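Local structure of periplasmic sugar-binding protein (Chloroflexus aurantiacus, 4RXU) at residues 48-51 with 52-56; 72-75 with 76-80; 201-204 with 205-208; 226-229 with 230-234; 310-313 with 314-318. The protein binds beta-D-glucose between its two lobes and probably acts as the solute-binding component of an ABC-type sugar transporter. All blocks are in the same frame, centred on the assembly; numbering follows the deposited sequence.

In the fold
Each of the five contacts joins neighbouring turns or residues of one continuous stretch. Interactions 1, 2 and 5 belong to the lobe built on the larger sheet, interactions 3 and 4 to the lobe with the four-stranded parallel sheet. Interaction 1 also touches, through F52 and A55, helix 300-315, whose C-terminal end is interaction 5. Four are partly buried and centred on helical backbone bonds, whereas 201-208 is a surface loop where water assists a weak bond. Side-chain chemistry differs: a direct salt bridge and a long, water-bridged one in interaction 1, opposite charges that pass without pairing, K74 by E77 and K228 by E232, in interactions 2 and 4, and a mostly apolar Schellman ending in interaction 5.

Interaction 1 (48-51 with 52-56); sequences DETR and FREAL
E49 and R53, one turn apart on helix 44-59, carry the charged contact: R53 NH2 donates to E49 OE2 at 3.0 Å in a nearly straight salt bridge. The carboxylate oxygen lies in the guanidinium plane, at its edge, and is approached on its anti side. With E49 CG anti to the backbone N (chi1 -177°) and the rest of the chain extended, the two side chains run alongside each other. If E49 were replaced by an alanine, the R53 guanidinium would probably lose its partner and be freer to turn.

A second salt bridge is long. E54 OE1 lies 3.7 Å from R51 NH1, and a water bridges them, accepting from R51 NH1 at 3.0 Å and donating to E54 OE1 at 2.6 Å; R51 NH2 is held by Y357 O.

T50 CG2 makes van der Waals contact with E54 OE2 at 3.4 Å. The F52 ring closely approaches a carbonyl, its CD2 3.2 Å from D48 O, which also accepts the shortest backbone bond, from F52 N at 2.7 Å. F52 packs on V304 of neighbouring helix 300-315 and on I65 of strand 61-67, as expected within the beta-alpha-beta unit of strand 29-37, helix 44-59 and strand 61-67.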
loop_
_atom_site.group_PDB
_atom_site.type_symbol
_atom_site.label_atom_id
_atom_site.label_comp_id
_atom_site.label_asym_id
_atom_site.label_seq_id
_atom_site.Cartn_x
_atom_site.Cartn_y
_atom_site.Cartn_z
ATOM N N ASP A 48 -5.572 -0.918 -10.497
ATOM C CA ASP A 48 -6.802 -1.670 -10.221
ATOM C C ASP A 48 -7.905 -1.365 -11.228
ATOM O O ASP A 48 -8.587 -2.278 -11.658
ATOM C CB ASP A 48 -7.311 -1.430 -8.804
ATOM C CG ASP A 48 -6.268 -1.751 -7.771
ATOM O OD1 ASP A 48 -5.273 -0.999 -7.726
ATOM O OD2 ASP A 48 -6.428 -2.763 -7.037
ATOM N N GLU A 49 -8.081 -0.100 -11.598
ATOM C CA GLU A 49 -9.063 0.262 -12.631
ATOM C C GLU A 49 -8.824 -0.535 -13.918
ATOM O O GLU A 49 -9.735 -1.156 -14.454
ATOM C CB GLU A 49 -9.028 1.767 -12.945
ATOM C CG GLU A 49 -10.081 2.205 -13.947
ATOM C CD GLU A 49 -9.905 3.638 -14.368
ATOM O OE1 GLU A 49 -8.749 4.111 -14.388
ATOM O OE2 GLU A 49 -10.912 4.289 -14.693
ATOM N N THR A 50 -7.583 -0.531 -14.374
ATOM C CA THR A 50 -7.183 -1.247 -15.586
ATOM C C THR A 50 -7.427 -2.731 -15.482
ATOM O O THR A 50 -8.027 -3.344 -16.365
ATOM C CB THR A 50 -5.696 -0.995 -15.901
ATOM O OG1 THR A 50 -5.537 0.390 -16.264
ATOM C CG2 THR A 50 -5.205 -1.957 -17.045
ATOM N N ARG A 51 -7.001 -3.301 -14.357
ATOM C CA ARG A 51 -7.130 -4.726 -14.159
ATOM C C ARG A 51 -8.590 -5.153 -13.981
ATOM O O ARG A 51 -8.978 -6.234 -14.463
ATOM C CB ARG A 51 -6.280 -5.187 -12.982
ATOM C CG ARG A 51 -4.795 -4.885 -13.125
ATOM C CD ARG A 51 -4.164 -5.634 -14.260
ATOM N NE ARG A 51 -2.729 -5.349 -14.339
ATOM C CZ ARG A 51 -1.900 -5.987 -15.152
ATOM N NH1 ARG A 51 -2.359 -6.951 -15.940
ATOM N NH2 ARG A 51 -0.624 -5.650 -15.174
ATOM N N PHE A 52 -9.402 -4.310 -13.310
ATOM C CA PHE A 52 -10.818 -4.596 -13.209
ATOM C C PHE A 52 -11.447 -4.640 -14.587
ATOM O O PHE A 52 -12.163 -5.586 -14.927
ATOM C CB PHE A 52 -11.573 -3.576 -12.338
ATOM C CG PHE A 52 -11.647 -3.966 -10.875
ATOM C CD1 PHE A 52 -12.253 -5.147 -10.486
ATOM C CD2 PHE A 52 -11.112 -3.146 -9.900
ATOM C CE1 PHE A 52 -12.327 -5.497 -9.152
ATOM C CE2 PHE A 52 -11.194 -3.486 -8.565
ATOM C CZ PHE A 52 -11.798 -4.657 -8.188
ATOM N N ARG A 53 -11.191 -3.593 -15.366
ATOM C CA ARG A 53 -11.770 -3.503 -16.719
ATOM C C ARG A 53 -11.366 -4.691 -17.575
ATOM O O ARG A 53 -12.202 -5.282 -18.251
ATOM C CB ARG A 53 -11.368 -2.199 -17.391
ATOM C CG ARG A 53 -12.160 -1.033 -16.826
ATOM C CD ARG A 53 -11.955 0.257 -17.604
ATOM N NE ARG A 53 -12.208 1.442 -16.772
ATOM C CZ ARG A 53 -13.393 1.814 -16.277
ATOM N NH1 ARG A 53 -14.492 1.108 -16.508
ATOM N NH2 ARG A 53 -13.482 2.911 -15.523
ATOM N N GLU A 54 -10.094 -5.068 -17.518
ATOM C CA GLU A 54 -9.644 -6.263 -18.262
ATOM C C GLU A 54 -10.375 -7.538 -17.819
ATOM O O GLU A 54 -10.818 -8.329 -18.634
ATOM C CB GLU A 54 -8.134 -6.432 -18.166
ATOM C CG GLU A 54 -7.396 -5.322 -18.931
ATOM C CD GLU A 54 -5.910 -5.229 -18.634
ATOM O OE1 GLU A 54 -5.424 -5.905 -17.708
ATOM O OE2 GLU A 54 -5.223 -4.441 -19.335
ATOM N N ALA A 55 -10.502 -7.724 -16.516
ATOM C CA ALA A 55 -11.129 -8.953 -15.981
ATOM C C ALA A 55 -12.614 -8.982 -16.288
ATOM O O ALA A 55 -13.164 -10.021 -16.637
ATOM C CB ALA A 55 -10.888 -9.082 -14.475
ATOM N N LEU A 56 -13.250 -7.826 -16.175
ATOM C CA LEU A 56 -14.668 -7.706 -16.448
ATOM C C LEU A 56 -14.937 -7.963 -17.939
ATOM O O LEU A 56 -15.879 -8.696 -18.281
ATOM C CB LEU A 56 -15.188 -6.328 -15.997
ATOM C CG LEU A 56 -15.155 -6.068 -14.480
ATOM C CD1 LEU A 56 -15.448 -4.600 -14.205
ATOM C CD2 LEU A 56 -16.122 -6.993 -13.760
HETATM O O HOH W 1 -5.077 -8.166 -16.432
#

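Interaction 2 (72-75 with 76-80); sequences SAKE and KENVE
K74 stands out from the start of helix 72-84, leaning toward the next turn, over E77 and N78. From CB the chain passes to CG and bends at chi2 (65°), and between CG and CE it runs past the amide group of N78. On the way CD comes 4.0 Å from E77 OE1, where the lysine crosses the glutamate at about a right angle. NZ, after a further bend at chi4, is hydrogen-bonded to Q69 OE1. It therefore stays 5.6 Å from E77 OE1, too far for an ion pair.

The helix makes a parallel beta-alpha-beta crossover from strand 61-67 to strand 89-92, with strand 29-37 lying between the two in the sheet of this lobe. On its inner face V79 packs on L90 and I92, and E75 OE2 accepts from H95 N.

N78 also closes over the backbone that holds it: its N donates to K74 O at 2.8 Å, and its CG sits 3.4 Å from the same oxygen. A glycine in its place would probably open a gap beside K74 CE, leaving the middle of the lysine chain with less to lean on although NZ keeps Q69. Beside it, E77 CG lies 3.2 Å from A73 O, the acceptor of the E77 N bond.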
loop_
_atom_site.group_PDB
_atom_site.type_symbol
_atom_site.label_atom_id
_atom_site.label_comp_id
_atom_site.label_asym_id
_atom_site.label_seq_id
_atom_site.Cartn_x
_atom_site.Cartn_y
_atom_site.Cartn_z
ATOM N N SER A 72 -14.283 11.453 1.525
ATOM C CA SER A 72 -15.186 10.503 2.183
ATOM C C SER A 72 -16.645 10.852 1.920
ATOM O O SER A 72 -17.508 9.970 1.828
ATOM C CB SER A 72 -14.976 10.458 3.678
ATOM O OG SER A 72 -13.697 9.988 3.995
ATOM N N ALA A 73 -16.937 12.139 1.779
ATOM C CA ALA A 73 -18.303 12.524 1.516
ATOM C C ALA A 73 -18.725 12.086 0.110
ATOM O O ALA A 73 -19.852 11.598 -0.094
ATOM C CB ALA A 73 -18.478 14.030 1.699
ATOM N N LYS A 74 -17.827 12.239 -0.855
ATOM C CA LYS A 74 -18.149 11.795 -2.219
ATOM C C LYS A 74 -18.234 10.271 -2.264
ATOM O O LYS A 74 -19.072 9.709 -2.939
ATOM C CB LYS A 74 -17.120 12.286 -3.224
ATOM C CG LYS A 74 -17.392 11.845 -4.650
ATOM C CD LYS A 74 -18.664 12.456 -5.193
ATOM C CE LYS A 74 -18.974 12.153 -6.649
ATOM N NZ LYS A 74 -18.073 12.801 -7.613
ATOM N N GLU A 75 -17.338 9.609 -1.547
ATOM C CA GLU A 75 -17.382 8.160 -1.438
ATOM C C GLU A 75 -18.753 7.650 -0.974
ATOM O O GLU A 75 -19.332 6.745 -1.550
ATOM C CB GLU A 75 -16.275 7.749 -0.483
ATOM C CG GLU A 75 -16.245 6.283 -0.130
ATOM C CD GLU A 75 -15.143 6.078 0.872
ATOM O OE1 GLU A 75 -15.439 6.134 2.097
ATOM O OE2 GLU A 75 -13.976 5.949 0.432
ATOM N N LYS A 76 -19.279 8.309 0.041
ATOM C CA LYS A 76 -20.565 7.927 0.566
ATOM C C LYS A 76 -21.648 8.156 -0.488
ATOM O O LYS A 76 -22.522 7.297 -0.650
ATOM C CB LYS A 76 -20.899 8.655 1.874
ATOM C CG LYS A 76 -22.164 8.114 2.514
ATOM C CD LYS A 76 -22.456 8.788 3.827
ATOM C CE LYS A 76 -23.516 8.038 4.622
ATOM N NZ LYS A 76 -24.758 8.021 3.816
ATOM N N GLU A 77 -21.588 9.287 -1.185
ATOM C CA GLU A 77 -22.490 9.548 -2.301
ATOM C C GLU A 77 -22.416 8.434 -3.340
ATOM O O GLU A 77 -23.442 7.934 -3.801
ATOM C CB GLU A 77 -22.164 10.895 -2.948
ATOM C CG GLU A 77 -22.379 12.091 -2.035
ATOM C CD GLU A 77 -22.659 13.367 -2.803
ATOM O OE1 GLU A 77 -22.316 13.429 -4.002
ATOM O OE2 GLU A 77 -23.220 14.310 -2.207
ATOM N N ASN A 78 -21.197 8.052 -3.705
ATOM C CA ASN A 78 -20.990 6.999 -4.672
ATOM C C ASN A 78 -21.711 5.735 -4.236
ATOM O O ASN A 78 -22.389 5.068 -5.041
ATOM C CB ASN A 78 -19.496 6.707 -4.843
ATOM C CG ASN A 78 -18.755 7.749 -5.655
ATOM O OD1 ASN A 78 -17.503 7.822 -5.558
ATOM N ND2 ASN A 78 -19.451 8.493 -6.489
ATOM N N VAL A 79 -21.532 5.379 -2.969
ATOM C CA VAL A 79 -22.212 4.196 -2.441
ATOM C C VAL A 79 -23.725 4.372 -2.555
ATOM O O VAL A 79 -24.436 3.459 -2.968
ATOM C CB VAL A 79 -21.768 3.891 -1.005
ATOM C CG1 VAL A 79 -22.595 2.792 -0.357
ATOM C CG2 VAL A 79 -20.312 3.467 -1.025
ATOM N N GLU A 80 -24.222 5.550 -2.177
ATOM C CA GLU A 80 -25.666 5.764 -2.219
ATOM C C GLU A 80 -26.221 5.656 -3.650
ATOM O O GLU A 80 -27.309 5.092 -3.872
ATOM C CB GLU A 80 -26.033 7.082 -1.547
ATOM C CG GLU A 80 -25.697 7.076 -0.052
ATOM C CD GLU A 80 -25.746 8.428 0.617
ATOM O OE1 GLU A 80 -25.436 9.435 -0.041
ATOM O OE2 GLU A 80 -26.079 8.470 1.830
#

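Interaction 3 (201-204 with 205-208); sequences QNKL and DLTR
D205 and L204 meet where the loop between helices 195-199 and 208-218 turns at the surface. D205 OD1 comes back over the preceding peptide, 3.4 Å from L204 C, and also approaches the leucine side chain, with 3.8 Å to L204 CG. A chi1 of -69° swings the aspartate CG to the side of its own N, which folds the carboxylate toward L204; K178 NZ adds a long, weak ion pair to OD1.

K203 makes the other large contact. Its chain is fully extended and lies along the outside of the next residues: CE is 3.2 Å from D205 O, and CG stands 4.1 Å from L206 CD2. The straight lysine carries NZ on to E210 OE2, a salt bridge that ties the loop to the start of helix 208-218. T207 occupies the N-cap of that helix and caps a backbone N with its side chain, while its own N donates to E210 OE1, an arrangement consistent with a capping box. The loop thus leads into the helix already tethered by both the lysine and the cap.

Backbone bonding within the turn is slight. L206 N reaches L204 O at 3.4 Å, a weak bond with an N-H...O angle of 125°, and a water spans the same two atoms, donating to L204 O at 3.0 Å and accepting from L206 N at 2.9 Å. L206 itself turns inward, where its side chain packs on W177, M211 and I214.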
loop_
_atom_site.group_PDB
_atom_site.type_symbol
_atom_site.label_atom_id
_atom_site.label_comp_id
_atom_site.label_asym_id
_atom_site.label_seq_id
_atom_site.Cartn_x
_atom_site.Cartn_y
_atom_site.Cartn_z
ATOM N N GLN A 201 12.356 3.660 20.202
ATOM C CA GLN A 201 13.166 2.645 19.487
ATOM C C GLN A 201 13.560 1.432 20.331
ATOM O O GLN A 201 14.154 0.513 19.813
ATOM C CB GLN A 201 14.396 3.244 18.847
ATOM C CG GLN A 201 15.504 3.608 19.814
ATOM C CD GLN A 201 16.583 4.421 19.128
ATOM O OE1 GLN A 201 16.323 5.105 18.138
ATOM N NE2 GLN A 201 17.800 4.336 19.635
ATOM N N ASN A 202 13.208 1.421 21.619
ATOM C CA ASN A 202 13.354 0.199 22.421
ATOM C C ASN A 202 12.005 -0.375 22.799
ATOM O O ASN A 202 11.847 -0.985 23.828
ATOM C CB ASN A 202 14.161 0.473 23.664
ATOM C CG ASN A 202 15.617 0.743 23.347
ATOM O OD1 ASN A 202 16.409 -0.196 23.100
ATOM N ND2 ASN A 202 15.954 1.997 23.249
ATOM N N LYS A 203 11.023 -0.159 21.943
ATOM C CA LYS A 203 9.691 -0.747 22.100
ATOM C C LYS A 203 9.309 -1.429 20.798
ATOM O O LYS A 203 9.103 -0.768 19.800
ATOM C CB LYS A 203 8.644 0.318 22.503
ATOM C CG LYS A 203 7.261 -0.261 22.840
ATOM C CD LYS A 203 6.307 0.762 23.460
ATOM C CE LYS A 203 4.932 0.142 23.733
ATOM N NZ LYS A 203 4.078 1.089 24.465
ATOM N N LEU A 204 9.205 -2.750 20.822
ATOM C CA LEU A 204 8.852 -3.492 19.619
ATOM C C LEU A 204 7.361 -3.377 19.276
ATOM O O LEU A 204 7.005 -3.202 18.125
ATOM C CB LEU A 204 9.250 -4.947 19.776
ATOM C CG LEU A 204 8.968 -5.883 18.595
ATOM C CD1 LEU A 204 9.829 -5.532 17.382
ATOM C CD2 LEU A 204 9.173 -7.331 19.049
ATOM N N ASP A 205 6.492 -3.507 20.277
ATOM C CA ASP A 205 5.021 -3.504 20.067
ATOM C C ASP A 205 4.433 -2.145 20.317
ATOM O O ASP A 205 4.009 -1.829 21.421
ATOM C CB ASP A 205 4.338 -4.461 21.028
ATOM C CG ASP A 205 4.634 -5.869 20.734
ATOM O OD1 ASP A 205 5.340 -6.122 19.743
ATOM O OD2 ASP A 205 4.156 -6.723 21.499
ATOM N N LEU A 206 4.410 -1.338 19.286
ATOM C CA LEU A 206 3.843 -0.020 19.384
ATOM C C LEU A 206 2.316 -0.056 19.376
ATOM O O LEU A 206 1.670 -0.823 18.659
ATOM C CB LEU A 206 4.299 0.838 18.212
ATOM C CG LEU A 206 5.798 0.976 18.033
ATOM C CD1 LEU A 206 6.059 1.876 16.837
ATOM C CD2 LEU A 206 6.438 1.544 19.289
ATOM N N THR A 207 1.735 0.830 20.154
ATOM C CA THR A 207 0.297 1.034 20.058
ATOM C C THR A 207 -0.018 1.821 18.770
ATOM O O THR A 207 0.866 2.445 18.151
ATOM C CB THR A 207 -0.264 1.822 21.248
ATOM O OG1 THR A 207 0.220 3.159 21.191
ATOM C CG2 THR A 207 0.107 1.185 22.610
ATOM N N ARG A 208 -1.281 1.847 18.390
ATOM C CA ARG A 208 -1.673 2.611 17.225
ATOM C C ARG A 208 -1.383 4.096 17.408
ATOM O O ARG A 208 -0.925 4.745 16.495
ATOM C CB ARG A 208 -3.152 2.399 16.929
ATOM C CG ARG A 208 -3.595 3.079 15.646
ATOM C CD ARG A 208 -5.057 2.796 15.333
ATOM N NE ARG A 208 -5.579 3.833 14.472
ATOM C CZ ARG A 208 -5.774 3.727 13.169
ATOM N NH1 ARG A 208 -5.507 2.589 12.522
ATOM N NH2 ARG A 208 -6.236 4.790 12.530
HETATM O O HOH W 2 4.666 -2.179 16.514
#

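Interaction 4 (226-229 with 230-234); sequences TAKN and LAEAN
L230 and A231 sit close against the turn before them. L230 CB is 3.4 Å from T226 O, the acceptor of its own backbone N, and A231 CB stands 3.5 Å from A227 O in the same manner. The buried A227 and A231 turn their methyls to helix 253-264. Four successive i to i+4 bonds run through both the tight and the open side of the contact, and the shortest, from A233 N to N229 O at 2.8 Å, lies on the exposed one.

The charged flank is much looser. K228 and E232 lie side by side and point the same way, yet their ends do not pair: K228 CE comes to 4.0 Å from E232 OE2, while NZ remains 4.9 Å from that oxygen. The lysine is extended throughout. In the glutamate, chi1 (-66°) puts CG 3.2 Å from K228 O, and a bend at chi2 (-69°) then turns the carboxylate to lie beside the lysine chain. Opposite charges at this separation could still attract weakly. N229 and A233, one turn apart, are exposed; beyond their backbone bond, A233 CB meets only N229 O among the atoms of 226-229.

In the fold, helix 224-237 lies along helix 253-264: A227 rests on T255, K228 on A258, and A231 with E232 on A262. L230 and A231 also touch Y160, just past strand 155-159, and the Y160 hydroxyl is hydrogen-bonded to N234 OD1.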
loop_
_atom_site.group_PDB
_atom_site.type_symbol
_atom_site.label_atom_id
_atom_site.label_comp_id
_atom_site.label_asym_id
_atom_site.label_seq_id
_atom_site.Cartn_x
_atom_site.Cartn_y
_atom_site.Cartn_z
ATOM N N THR A 226 4.913 15.821 -1.545
ATOM C CA THR A 226 4.987 15.769 -0.096
ATOM C C THR A 226 6.195 14.915 0.316
ATOM O O THR A 226 6.987 15.311 1.180
ATOM C CB THR A 226 3.685 15.233 0.531
ATOM O OG1 THR A 226 2.576 16.060 0.136
ATOM C CG2 THR A 226 3.792 15.191 2.048
ATOM N N ALA A 227 6.368 13.760 -0.327
ATOM C CA ALA A 227 7.525 12.911 -0.044
ATOM C C ALA A 227 8.839 13.597 -0.402
ATOM O O ALA A 227 9.782 13.590 0.378
ATOM C CB ALA A 227 7.404 11.631 -0.835
ATOM N N LYS A 228 8.908 14.170 -1.600
ATOM C CA LYS A 228 10.159 14.801 -2.016
ATOM C C LYS A 228 10.537 15.922 -1.060
ATOM O O LYS A 228 11.684 16.021 -0.617
ATOM C CB LYS A 228 10.083 15.350 -3.440
ATOM C CG LYS A 228 11.443 15.839 -3.937
ATOM C CD LYS A 228 11.459 16.139 -5.415
ATOM C CE LYS A 228 12.890 16.323 -5.870
ATOM N NZ LYS A 228 12.961 16.953 -7.203
ATOM N N ASN A 229 9.560 16.759 -0.744
ATOM C CA ASN A 229 9.801 17.868 0.174
ATOM C C ASN A 229 10.217 17.454 1.570
ATOM O O ASN A 229 11.116 18.072 2.157
ATOM C CB ASN A 229 8.572 18.739 0.243
ATOM C CG ASN A 229 8.345 19.452 -1.047
ATOM O OD1 ASN A 229 9.214 19.457 -1.927
ATOM N ND2 ASN A 229 7.205 20.043 -1.187
ATOM N N LEU A 230 9.588 16.401 2.082
ATOM C CA LEU A 230 9.981 15.875 3.371
ATOM C C LEU A 230 11.415 15.355 3.323
ATOM O O LEU A 230 12.200 15.643 4.202
ATOM C CB LEU A 230 9.031 14.781 3.829
ATOM C CG LEU A 230 9.269 14.247 5.239
ATOM C CD1 LEU A 230 9.158 15.349 6.301
ATOM C CD2 LEU A 230 8.289 13.119 5.524
ATOM N N ALA A 231 11.761 14.616 2.273
ATOM C CA ALA A 231 13.138 14.129 2.141
ATOM C C ALA A 231 14.118 15.306 2.096
ATOM O O ALA A 231 15.153 15.292 2.760
ATOM C CB ALA A 231 13.266 13.235 0.913
ATOM N N GLU A 232 13.767 16.335 1.341
ATOM C CA GLU A 232 14.616 17.549 1.225
ATOM C C GLU A 232 14.787 18.236 2.584
ATOM O O GLU A 232 15.895 18.611 2.978
ATOM C CB GLU A 232 14.056 18.542 0.193
ATOM C CG GLU A 232 14.081 18.052 -1.248
ATOM C CD GLU A 232 15.459 17.915 -1.868
ATOM O OE1 GLU A 232 16.492 17.951 -1.154
ATOM O OE2 GLU A 232 15.485 17.720 -3.108
ATOM N N ALA A 233 13.681 18.374 3.312
ATOM C CA ALA A 233 13.719 18.929 4.674
ATOM C C ALA A 233 14.606 18.097 5.601
ATOM O O ALA A 233 15.436 18.629 6.341
ATOM C CB ALA A 233 12.307 19.062 5.243
ATOM N N ASN A 234 14.424 16.784 5.549
ATOM C CA ASN A 234 15.235 15.869 6.332
ATOM C C ASN A 234 16.718 15.988 6.012
ATOM O O ASN A 234 17.538 15.957 6.910
ATOM C CB ASN A 234 14.816 14.431 6.080
ATOM C CG ASN A 234 13.429 14.088 6.592
ATOM O OD1 ASN A 234 12.918 13.049 6.225
ATOM N ND2 ASN A 234 12.848 14.899 7.467
#

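Interaction 5 (310-313 with 314-318); sequences AAVA and LLQDQ
A313 O is gripped by two backbone N-H groups at the end of helix 300-315. Q318 N donates to it at 2.9 Å, coming from above the carbonyl plane with an N-H...O angle of 153°, and Q316 N adds a weak bond at 3.0 Å. Together with D317 N to L314 O, also 3.0 Å, the Q318 bond forms a Schellman motif. D317 is its C-prime residue: its left-handed backbone conformation (phi 62°) turns the chain so that Q318 N comes back to A313 O.

Before this ending the regular helical pattern persists. L315 N bonds to A311 O at 2.9 Å, and L314 N bonds to A310 O. Q316 N divides itself, since its stronger bond goes to V312 O at 3.1 Å while the weak one is that to A313 O. The added weak i to i+3 bond is consistent with the last turn beginning to tighten.

The inner side chains fasten the terminus to the sheet: L315 packs on L31, V33 and V89, and L314 on K113, I115 and V89, so the helix end lies over strands 29-37, 89-92 and 113-117. On the outer side V312 and Q316 run alongside each other. The glutamine leaves its CB with CG opposite the carbonyl carbon (chi1 -69°) and extends from there, which lays the amide against the valine, with Q316 CD 4.0 Å from V312 CG1.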
loop_
_atom_site.group_PDB
_atom_site.type_symbol
_atom_site.label_atom_id
_atom_site.label_comp_id
_atom_site.label_asym_id
_atom_site.label_seq_id
_atom_site.Cartn_x
_atom_site.Cartn_y
_atom_site.Cartn_z
ATOM N N ALA A 310 -15.524 -13.296 -5.293
ATOM C CA ALA A 310 -16.310 -13.182 -4.063
ATOM C C ALA A 310 -17.647 -12.554 -4.370
ATOM O O ALA A 310 -18.673 -13.022 -3.880
ATOM C CB ALA A 310 -15.571 -12.385 -3.014
ATOM N N ALA A 311 -17.644 -11.494 -5.184
ATOM C CA ALA A 311 -18.890 -10.862 -5.600
ATOM C C ALA A 311 -19.837 -11.806 -6.323
ATOM O O ALA A 311 -21.026 -11.878 -5.995
ATOM C CB ALA A 311 -18.609 -9.645 -6.461
ATOM N N VAL A 312 -19.305 -12.554 -7.275
ATOM C CA VAL A 312 -20.105 -13.489 -8.051
ATOM C C VAL A 312 -20.683 -14.560 -7.124
ATOM O O VAL A 312 -21.845 -14.962 -7.261
ATOM C CB VAL A 312 -19.279 -14.080 -9.223
ATOM C CG1 VAL A 312 -19.969 -15.296 -9.855
ATOM C CG2 VAL A 312 -19.028 -12.983 -10.252
ATOM N N ALA A 313 -19.884 -15.032 -6.170
ATOM C CA ALA A 313 -20.404 -16.026 -5.212
ATOM C C ALA A 313 -21.602 -15.450 -4.452
ATOM O O ALA A 313 -22.668 -16.072 -4.353
ATOM C CB ALA A 313 -19.310 -16.497 -4.247
ATOM N N LEU A 314 -21.450 -14.238 -3.943
ATOM C CA LEU A 314 -22.556 -13.588 -3.227
ATOM C C LEU A 314 -23.797 -13.353 -4.077
ATOM O O LEU A 314 -24.910 -13.469 -3.592
ATOM C CB LEU A 314 -22.063 -12.288 -2.611
ATOM C CG LEU A 314 -21.007 -12.471 -1.528
ATOM C CD1 LEU A 314 -20.260 -11.181 -1.273
ATOM C CD2 LEU A 314 -21.623 -12.953 -0.238
ATOM N N LEU A 315 -23.598 -13.039 -5.348
ATOM C CA LEU A 315 -24.717 -12.841 -6.256
ATOM C C LEU A 315 -25.513 -14.119 -6.459
ATOM O O LEU A 315 -26.719 -14.085 -6.707
ATOM C CB LEU A 315 -24.209 -12.341 -7.597
ATOM C CG LEU A 315 -23.726 -10.887 -7.619
ATOM C CD1 LEU A 315 -23.218 -10.601 -9.028
ATOM C CD2 LEU A 315 -24.818 -9.896 -7.212
ATOM N N GLN A 316 -24.796 -15.236 -6.351
ATOM C CA GLN A 316 -25.363 -16.590 -6.437
ATOM C C GLN A 316 -25.857 -17.109 -5.087
ATOM O O GLN A 316 -26.159 -18.293 -4.951
ATOM C CB GLN A 316 -24.309 -17.560 -6.974
ATOM C CG GLN A 316 -23.951 -17.335 -8.431
ATOM C CD GLN A 316 -22.705 -18.082 -8.882
ATOM O OE1 GLN A 316 -22.582 -18.423 -10.059
ATOM N NE2 GLN A 316 -21.783 -18.348 -7.960
ATOM N N ASP A 317 -25.934 -16.235 -4.087
ATOM C CA ASP A 317 -26.396 -16.616 -2.755
ATOM C C ASP A 317 -25.474 -17.680 -2.111
ATOM O O ASP A 317 -25.904 -18.525 -1.313
ATOM C CB ASP A 317 -27.857 -17.086 -2.821
ATOM C CG ASP A 317 -28.810 -15.982 -3.269
ATOM O OD1 ASP A 317 -28.843 -14.917 -2.605
ATOM O OD2 ASP A 317 -29.534 -16.184 -4.274
ATOM N N GLN A 318 -24.199 -17.607 -2.476
ATOM C CA GLN A 318 -23.141 -18.436 -1.873
ATOM C C GLN A 318 -22.098 -17.540 -1.146
ATOM O O GLN A 318 -22.014 -16.343 -1.370
ATOM C CB GLN A 318 -22.489 -19.337 -2.945
ATOM C CG GLN A 318 -23.472 -20.300 -3.618
ATOM C CD GLN A 318 -22.864 -21.137 -4.729
ATOM O OE1 GLN A 318 -21.745 -20.899 -5.175
ATOM N NE2 GLN A 318 -23.616 -22.124 -5.181
#